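Local coordinates for protein probable UTP--glucose-1-phosphate uridylyltransferase YngB (Bacillus subtilis, PDB 7O2N) that catalyses the formation of UDP-glucose and diphosphate from UTP and glucose-1-phosphate, feeding glycolipid synthesis and wall teichoic acid glucosylation during anaerobic fermentative growth, at residues 52-57 with 100-105; 40-45 with 94-99. One frame throughout, in Å; residues are numbered along the deposited sequence.

Contact 1 of 2, residues 52-57 with 100-105; sequences DILIIT and HYIRQK
Five backbone hydrogen bonds zip strand 52-57 to the parallel strand that runs through 100-103. Each odd-numbered residue of the first strand is used: Ile53 O receives His100 N at 2.7 Å, Ile55 gives its N to His100 O and takes Ile102 N on its O, and Thr57 repeats this with Ile102 O and Gln104 N. The last of these, Gln104 N to Thr57 O at 3.0 Å, carries the pairing one residue beyond the strand, and four of the five donors lie nearly along the C=O axis. On its other side strand 52-57 bonds to strand 6-11, so it is an inner strand in the parallel part of the sheet, with helices on both faces, in a GT-A-type nucleotidyltransferase domain; in this family that part binds the nucleotide.

Side chains also meet on both faces, some in register and some diagonally. Ile55, with CG1 anti to the carbonyl carbon, runs alongside Tyr101 and brings CD1 to 3.5 Å from ring atom CE1; Glu65 of helix 62-67 touches the same tyrosine. On the opposite face, that of Leu54, Ile56 and Ile102, the last has CG1 anti to the backbone N (chi1 -177°), which leaves CG2 in the crowded position facing strand 52-57. Leu54 CD1 meets that methyl diagonally at 3.7 Å, and Ile56 CD1 in register. Also diagonally, Gln104 CB lies 3.6 Å from Ile56 CG2.

At the N-terminal end of the pairing His100 and Asp52 lie together, carboxylate almost perpendicular to imidazole (85°). A weak bond from ND1, shared with Asn98 O, gives the Ile53 carbonyl a second donor from His100. Asp52 OD1 is hydrogen-bonded to Asn98 ND2, and any influence on the histidine's ionisation would be through space.

Contact 2 of 2, residues 40-45 with 94-99; sequences YIVEEA and ADLANI
Helix 37-47 presents one flank to the chain segment that leads from helix 84-93 into strand 98-103, and two successive helix residues, Val42 and Glu43, make the contact. Val42 is the buried one. Its CB points toward the 94-99 segment, and with CG1 anti to the backbone N (chi1 172°) that methyl makes the closest contacts. It meets Leu96 CB at 3.7 Å, the two side chains crossing obliquely, and has Ile99 CD1 at 4.2 Å and Ala97 CB at 4.5 Å as looser neighbours. One branch thus faces three side chains as the segment passes from loop into strand. Phe68 touches both Val42 and Leu96, while Ile9 and Ile53 of the sheet also pack on Val42, placing this helix against the central strands of the Rossmann-like nucleotidyltransferase fold.

Glu43 follows on the more open side. Its chain is extended beyond CG, and the aliphatic part rather than the carboxylate meets the loop: CG lies 3.6 Å from Leu96 CD2. The acid group is engaged within its own neighbourhood, OE1 in a salt bridge to Lys35 and OE2 hydrogen-bonded to Gln39 of the preceding turn. Leu96 therefore spans both helix residues, CB against the valine and CD2 against the glutamate methylene.

No hydrogen bond crosses between the segments, and the surface buried amounts to 191 Å². Between these two segments the fit thus rests on shape and apolar contact, while Asn98 is tied to the sheet by backbone bonds to Glu51 and Ile53. The charge of Glu43 is probably balanced largely by its salt bridge to Lys35.

Overall arrangement
Strand 98-103 serves both contacts, and its partners, helix 37-47 and strand 52-57, follow each other in the chain. Contact 1 is the directional one: main-chain pairing in a partly buried part of the sheet, with 550 Å² buried between its segments. Contact 2 is smaller, depends on apolar side chains and is made mostly by partly exposed residues, though its centre lies closer to the centre of the chain (about 12 Å against 15 Å for contact 1). The two join directly: Asn98 O receives Ile53 N at 3.0 Å, extending the ladder backwards, and Val42 CG1, already against Ile99 of strand 98-103, also packs on Ile53 CD1 at 3.8 Å, so the helix rests on both strands.

Contact 1 of 2, residues 52-57 with 100-105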
ATOM      1  N   ASP A  52      26.545   1.788   2.055  1.00 73.24           N
ATOM      2  CA  ASP A  52      26.358   1.534   0.632  1.00 72.10           C
ATOM      3  C   ASP A  52      25.543   0.260   0.406  1.00 67.59           C
ATOM      4  O   ASP A  52      25.931  -0.824   0.830  1.00 69.44           O
ATOM      5  CB  ASP A  52      27.698   1.439  -0.103  1.00 83.11           C
ATOM      6  CG  ASP A  52      28.613   2.653   0.036  1.00 92.99           C
ATOM      7  OD1 ASP A  52      28.184   3.786  -0.345  1.00 86.16           O
ATOM      8  OD2 ASP A  52      29.770   2.455   0.498  1.00 91.25           O
ATOM      9  N   ILE A  53      24.427   0.413  -0.311  1.00 61.88           N
ATOM     10  CA  ILE A  53      23.487  -0.661  -0.587  1.00 53.69           C
ATOM     11  C   ILE A  53      23.388  -0.859  -2.103  1.00 55.56           C
ATOM     12  O   ILE A  53      23.291   0.101  -2.885  1.00 51.54           O
ATOM     13  CB  ILE A  53      22.120  -0.304   0.022  1.00 55.25           C
ATOM     14  CG1 ILE A  53      22.195  -0.160   1.545  1.00 57.82           C
ATOM     15  CG2 ILE A  53      21.057  -1.299  -0.406  1.00 58.22           C
ATOM     16  CD1 ILE A  53      20.942   0.402   2.201  1.00 52.11           C
ATOM     17  N   LEU A  54      23.421  -2.129  -2.512  1.00 48.52           N
ATOM     18  CA  LEU A  54      23.109  -2.475  -3.886  1.00 44.26           C
ATOM     19  C   LEU A  54      21.770  -3.201  -3.899  1.00 47.62           C
ATOM     20  O   LEU A  54      21.588  -4.217  -3.233  1.00 52.98           O
ATOM     21  CB  LEU A  54      24.201  -3.389  -4.439  1.00 39.86           C
ATOM     22  CG  LEU A  54      23.943  -3.928  -5.848  1.00 40.37           C
ATOM     23  CD1 LEU A  54      23.716  -2.809  -6.866  1.00 41.00           C
ATOM     24  CD2 LEU A  54      25.105  -4.786  -6.306  1.00 41.60           C
ATOM     25  N   ILE A  55      20.823  -2.658  -4.653  1.00 45.81           N
ATOM     26  CA  ILE A  55      19.554  -3.329  -4.841  1.00 42.77           C
ATOM     27  C   ILE A  55      19.620  -4.036  -6.184  1.00 47.37           C
ATOM     28  O   ILE A  55      19.935  -3.418  -7.200  1.00 52.40           O
ATOM     29  CB  ILE A  55      18.397  -2.317  -4.795  1.00 42.44           C
ATOM     30  CG1 ILE A  55      18.368  -1.565  -3.464  1.00 40.99           C
ATOM     31  CG2 ILE A  55      17.078  -3.006  -5.111  1.00 41.87           C
ATOM     32  CD1 ILE A  55      17.328  -0.498  -3.408  1.00 38.93           C
ATOM     33  N   ILE A  56      19.388  -5.351  -6.159  1.00 47.84           N
ATOM     34  CA  ILE A  56      19.261  -6.120  -7.383  1.00 41.76           C
ATOM     35  C   ILE A  56      17.786  -5.997  -7.734  1.00 45.89           C
ATOM     36  O   ILE A  56      16.923  -6.575  -7.073  1.00 49.92           O
ATOM     37  CB  ILE A  56      19.677  -7.594  -7.188  1.00 39.13           C
ATOM     38  CG1 ILE A  56      20.914  -7.829  -6.302  1.00 40.92           C
ATOM     39  CG2 ILE A  56      19.744  -8.329  -8.512  1.00 36.68           C
ATOM     40  CD1 ILE A  56      22.134  -6.980  -6.563  1.00 39.04           C
ATOM     41  N   THR A  57      17.499  -5.157  -8.726  1.00 46.20           N
ATOM     42  CA  THR A  57      16.126  -4.855  -9.074  1.00 45.47           C
ATOM     43  C   THR A  57      15.802  -5.547 -10.394  1.00 44.39           C
ATOM     44  O   THR A  57      16.694  -6.073 -11.046  1.00 44.97           O
ATOM     45  CB  THR A  57      15.929  -3.332  -9.103  1.00 46.97           C
ATOM     46  OG1 THR A  57      14.568  -3.042  -9.439  1.00 52.94           O
ATOM     47  CG2 THR A  57      16.827  -2.631 -10.099  1.00 42.82           C
ATOM     48  N   HIS A 100      22.755   1.977  -4.757  1.00 49.24           N
ATOM     49  CA  HIS A 100      23.129   1.555  -6.102  1.00 56.64           C
ATOM     50  C   HIS A 100      22.119   0.524  -6.616  1.00 53.28           C
ATOM     51  O   HIS A 100      21.513  -0.166  -5.810  1.00 51.72           O
ATOM     52  CB  HIS A 100      24.548   0.964  -6.069  1.00 64.27           C
ATOM     53  CG  HIS A 100      25.568   1.873  -5.465  1.00 66.68           C
ATOM     54  ND1 HIS A 100      25.418   2.438  -4.218  1.00 68.94           N
ATOM     55  CD2 HIS A 100      26.750   2.321  -5.926  1.00 69.56           C
ATOM     56  CE1 HIS A 100      26.450   3.204  -3.947  1.00 60.61           C
ATOM     57  NE2 HIS A 100      27.287   3.140  -4.974  1.00 66.30           N
ATOM     58  N   TYR A 101      21.957   0.417  -7.945  1.00 50.43           N
ATOM     59  CA  TYR A 101      21.067  -0.560  -8.569  1.00 49.75           C
ATOM     60  C   TYR A 101      21.763  -1.368  -9.658  1.00 47.26           C
ATOM     61  O   TYR A 101      22.619  -0.878 -10.387  1.00 58.19           O
ATOM     62  CB  TYR A 101      19.872   0.115  -9.236  1.00 52.13           C
ATOM     63  CG  TYR A 101      19.133   0.978  -8.264  1.00 65.21           C
ATOM     64  CD1 TYR A 101      18.262   0.426  -7.338  1.00 73.80           C
ATOM     65  CD2 TYR A 101      19.374   2.337  -8.215  1.00 72.22           C
ATOM     66  CE1 TYR A 101      17.620   1.220  -6.398  1.00 85.35           C
ATOM     67  CE2 TYR A 101      18.743   3.144  -7.282  1.00 88.96           C
ATOM     68  CZ  TYR A 101      17.869   2.584  -6.360  1.00 88.63           C
ATOM     69  OH  TYR A 101      17.227   3.373  -5.446  1.00 82.10           O
ATOM     70  N   ILE A 102      21.357  -2.621  -9.784  1.00 43.03           N
ATOM     71  CA  ILE A 102      21.750  -3.434 -10.916  1.00 42.64           C
ATOM     72  C   ILE A 102      20.516  -4.206 -11.332  1.00 40.83           C
ATOM     73  O   ILE A 102      19.694  -4.550 -10.490  1.00 39.12           O
ATOM     74  CB  ILE A 102      22.903  -4.392 -10.552  1.00 46.39           C
ATOM     75  CG1 ILE A 102      23.371  -5.194 -11.764  1.00 44.66           C
ATOM     76  CG2 ILE A 102      22.545  -5.311  -9.397  1.00 41.73           C
ATOM     77  CD1 ILE A 102      24.580  -4.629 -12.434  1.00 43.65           C
ATOM     78  N   ARG A 103      20.392  -4.464 -12.628  1.00 43.58           N
ATOM     79  CA  ARG A 103      19.275  -5.291 -13.039  1.00 46.40           C
ATOM     80  C   ARG A 103      19.678  -6.757 -13.035  1.00 45.54           C
ATOM     81  O   ARG A 103      20.693  -7.111 -13.621  1.00 51.39           O
ATOM     82  CB  ARG A 103      18.773  -4.847 -14.404  1.00 40.83           C
ATOM     83  CG  ARG A 103      17.377  -4.281 -14.300  1.00 48.29           C
ATOM     84  CD  ARG A 103      17.283  -2.798 -14.537  1.00 49.50           C
ATOM     85  NE  ARG A 103      16.175  -2.772 -15.477  1.00 56.31           N
ATOM     86  CZ  ARG A 103      15.389  -1.738 -15.711  1.00 60.74           C
ATOM     87  NH1 ARG A 103      15.565  -0.597 -15.056  1.00 61.42           N
ATOM     88  NH2 ARG A 103      14.431  -1.863 -16.612  1.00 59.73           N
ATOM     89  N   GLN A 104      18.891  -7.601 -12.362  1.00 50.08           N
ATOM     90  CA  GLN A 104      19.060  -9.034 -12.519  1.00 55.82           C
ATOM     91  C   GLN A 104      18.579  -9.380 -13.919  1.00 67.70           C
ATOM     92  O   GLN A 104      17.504  -8.938 -14.331  1.00 77.97           O
ATOM     93  CB  GLN A 104      18.227  -9.762 -11.482  1.00 53.36           C
ATOM     94  CG  GLN A 104      18.811 -11.120 -11.143  1.00 72.29           C
ATOM     95  CD  GLN A 104      17.884 -11.898 -10.242  1.00 80.78           C
ATOM     96  OE1 GLN A 104      16.658 -11.702 -10.255  1.00 72.16           O
ATOM     97  NE2 GLN A 104      18.481 -12.800  -9.475  1.00 73.46           N
ATOM     98  N   LYS A 105      19.390 -10.113 -14.683  1.00 72.06           N
ATOM     99  CA  LYS A 105      19.035 -10.181 -16.094  1.00 78.34           C
ATOM    100  C   LYS A 105      17.844 -11.120 -16.264  1.00 81.45           C
ATOM    101  O   LYS A 105      16.786 -10.666 -16.698  1.00 69.76           O
ATOM    102  CB  LYS A 105      20.250 -10.386 -17.004  1.00 84.76           C
ATOM    103  CG  LYS A 105      20.902  -9.080 -17.449  1.00 76.45           C
ATOM    104  CD  LYS A 105      22.190  -9.277 -18.205  1.00 75.81           C
ATOM    105  CE  LYS A 105      23.368  -9.596 -17.308  1.00 71.79           C
ATOM    106  NZ  LYS A 105      24.603  -9.809 -18.106  1.00 69.32           N
TER

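Contact 2 of 2, residues 40-45 with 94-99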
ATOM      1  N   TYR A  40      11.963   0.303   5.310  1.00 45.80           N
ATOM      2  CA  TYR A  40      12.293  -0.287   6.600  1.00 43.00           C
ATOM      3  C   TYR A  40      13.653  -0.973   6.493  1.00 40.10           C
ATOM      4  O   TYR A  40      14.458  -0.866   7.404  1.00 39.22           O
ATOM      5  CB  TYR A  40      11.173  -1.192   7.131  1.00 43.32           C
ATOM      6  CG  TYR A  40       9.902  -0.517   7.601  1.00 44.70           C
ATOM      7  CD1 TYR A  40       9.740  -0.104   8.916  1.00 44.38           C
ATOM      8  CD2 TYR A  40       8.834  -0.336   6.741  1.00 44.66           C
ATOM      9  CE1 TYR A  40       8.578   0.511   9.350  1.00 45.68           C
ATOM     10  CE2 TYR A  40       7.655   0.249   7.159  1.00 47.69           C
ATOM     11  CZ  TYR A  40       7.527   0.681   8.465  1.00 50.77           C
ATOM     12  OH  TYR A  40       6.357   1.271   8.855  1.00 57.33           O
ATOM     13  N   ILE A  41      13.912  -1.644   5.362  1.00 45.24           N
ATOM     14  CA  ILE A  41      15.118  -2.438   5.199  1.00 49.44           C
ATOM     15  C   ILE A  41      16.332  -1.522   5.115  1.00 53.57           C
ATOM     16  O   ILE A  41      17.328  -1.762   5.799  1.00 56.00           O
ATOM     17  CB  ILE A  41      15.056  -3.346   3.967  1.00 49.36           C
ATOM     18  CG1 ILE A  41      13.742  -4.126   3.894  1.00 62.96           C
ATOM     19  CG2 ILE A  41      16.264  -4.257   3.985  1.00 48.08           C
ATOM     20  CD1 ILE A  41      13.555  -4.920   2.622  1.00 66.40           C
ATOM     21  N   VAL A  42      16.234  -0.476   4.286  1.00 49.75           N
ATOM     22  CA  VAL A  42      17.296   0.515   4.199  1.00 51.66           C
ATOM     23  C   VAL A  42      17.538   1.183   5.559  1.00 53.47           C
ATOM     24  O   VAL A  42      18.672   1.514   5.887  1.00 53.15           O
ATOM     25  CB  VAL A  42      17.027   1.555   3.096  1.00 53.00           C
ATOM     26  CG1 VAL A  42      18.037   2.700   3.137  1.00 52.28           C
ATOM     27  CG2 VAL A  42      17.035   0.887   1.733  1.00 50.26           C
ATOM     28  N   GLU A  43      16.474   1.386   6.347  1.00 51.09           N
ATOM     29  CA  GLU A  43      16.593   1.976   7.671  1.00 46.42           C
ATOM     30  C   GLU A  43      17.348   1.059   8.625  1.00 44.26           C
ATOM     31  O   GLU A  43      18.264   1.492   9.298  1.00 44.29           O
ATOM     32  CB  GLU A  43      15.231   2.410   8.173  1.00 43.81           C
ATOM     33  CG  GLU A  43      14.907   3.805   7.668  1.00 49.57           C
ATOM     34  CD  GLU A  43      13.465   4.223   7.852  1.00 61.11           C
ATOM     35  OE1 GLU A  43      12.657   3.382   8.288  1.00 73.07           O
ATOM     36  OE2 GLU A  43      13.145   5.378   7.565  1.00 70.46           O
ATOM     37  N   GLU A  44      17.003  -0.224   8.639  1.00 54.72           N
ATOM     38  CA  GLU A  44      17.778  -1.189   9.400  1.00 54.11           C
ATOM     39  C   GLU A  44      19.258  -1.005   9.072  1.00 52.38           C
ATOM     40  O   GLU A  44      20.051  -0.708   9.963  1.00 57.25           O
ATOM     41  CB  GLU A  44      17.300  -2.613   9.134  1.00 49.30           C
ATOM     42  CG  GLU A  44      17.701  -3.574  10.236  1.00 54.54           C
ATOM     43  CD  GLU A  44      17.287  -5.020  10.006  1.00 65.67           C
ATOM     44  OE1 GLU A  44      16.066  -5.296   9.811  1.00 71.27           O
ATOM     45  OE2 GLU A  44      18.174  -5.881  10.046  1.00 64.50           O
ATOM     46  N   ALA A  45      19.587  -1.123   7.782  1.00 52.71           N
ATOM     47  CA  ALA A  45      20.960  -1.088   7.304  1.00 59.01           C
ATOM     48  C   ALA A  45      21.647   0.225   7.688  1.00 57.78           C
ATOM     49  O   ALA A  45      22.767   0.209   8.196  1.00 46.72           O
ATOM     50  CB  ALA A  45      21.013  -1.329   5.813  1.00 60.27           C
ATOM     51  N   ALA A  94      16.180  10.371   1.312  1.00 50.45           N
ATOM     52  CA  ALA A  94      17.117  10.360   0.211  1.00 52.01           C
ATOM     53  C   ALA A  94      18.549  10.395   0.728  1.00 53.90           C
ATOM     54  O   ALA A  94      19.467  10.390  -0.080  1.00 62.43           O
ATOM     55  CB  ALA A  94      16.798  11.509  -0.710  1.00 57.10           C
ATOM     56  N   ASP A  95      18.732  10.365   2.060  1.00 62.72           N
ATOM     57  CA  ASP A  95      20.051  10.504   2.666  1.00 68.67           C
ATOM     58  C   ASP A  95      20.447   9.282   3.494  1.00 65.33           C
ATOM     59  O   ASP A  95      21.561   9.200   4.003  1.00 65.01           O
ATOM     60  CB  ASP A  95      20.182  11.817   3.441  1.00 79.61           C
ATOM     61  CG  ASP A  95      20.815  12.928   2.619  1.00 95.29           C
ATOM     62  OD1 ASP A  95      20.559  14.109   2.944  1.00107.69           O
ATOM     63  OD2 ASP A  95      21.567  12.600   1.661  1.00 98.43           O
ATOM     64  N   LEU A  96      19.557   8.300   3.599  1.00 61.33           N
ATOM     65  CA  LEU A  96      19.824   7.162   4.460  1.00 55.10           C
ATOM     66  C   LEU A  96      21.141   6.479   4.105  1.00 48.27           C
ATOM     67  O   LEU A  96      21.904   6.136   4.986  1.00 59.81           O
ATOM     68  CB  LEU A  96      18.650   6.191   4.346  1.00 56.59           C
ATOM     69  CG  LEU A  96      17.364   6.698   4.979  1.00 53.47           C
ATOM     70  CD1 LEU A  96      16.170   6.280   4.156  1.00 56.49           C
ATOM     71  CD2 LEU A  96      17.255   6.150   6.383  1.00 53.30           C
ATOM     72  N   ALA A  97      21.388   6.234   2.823  1.00 48.89           N
ATOM     73  CA  ALA A  97      22.560   5.470   2.413  1.00 45.80           C
ATOM     74  C   ALA A  97      22.817   5.785   0.950  1.00 45.21           C
ATOM     75  O   ALA A  97      22.028   6.496   0.341  1.00 51.01           O
ATOM     76  CB  ALA A  97      22.306   3.995   2.594  1.00 51.38           C
ATOM     77  N   ASN A  98      23.919   5.283   0.397  1.00 48.34           N
ATOM     78  CA  ASN A  98      24.168   5.474  -1.020  1.00 50.34           C
ATOM     79  C   ASN A  98      23.594   4.263  -1.733  1.00 49.14           C
ATOM     80  O   ASN A  98      24.121   3.161  -1.568  1.00 46.79           O
ATOM     81  CB  ASN A  98      25.660   5.593  -1.343  1.00 59.94           C
ATOM     82  CG  ASN A  98      26.354   6.741  -0.645  1.00 62.90           C
ATOM     83  OD1 ASN A  98      25.805   7.842  -0.531  1.00 62.91           O
ATOM     84  ND2 ASN A  98      27.571   6.482  -0.195  1.00 64.64           N
ATOM     85  N   ILE A  99      22.524   4.493  -2.506  1.00 45.45           N
ATOM     86  CA  ILE A  99      21.755   3.391  -3.050  1.00 47.89           C
ATOM     87  C   ILE A  99      22.168   3.150  -4.497  1.00 47.40           C
ATOM     88  O   ILE A  99      21.923   4.002  -5.347  1.00 49.18           O
ATOM     89  CB  ILE A  99      20.252   3.686  -2.943  1.00 45.96           C
ATOM     90  CG1 ILE A  99      19.841   4.199  -1.565  1.00 46.02           C
ATOM     91  CG2 ILE A  99      19.453   2.457  -3.317  1.00 49.95           C
ATOM     92  CD1 ILE A  99      20.137   3.244  -0.441  1.00 46.21           C
TER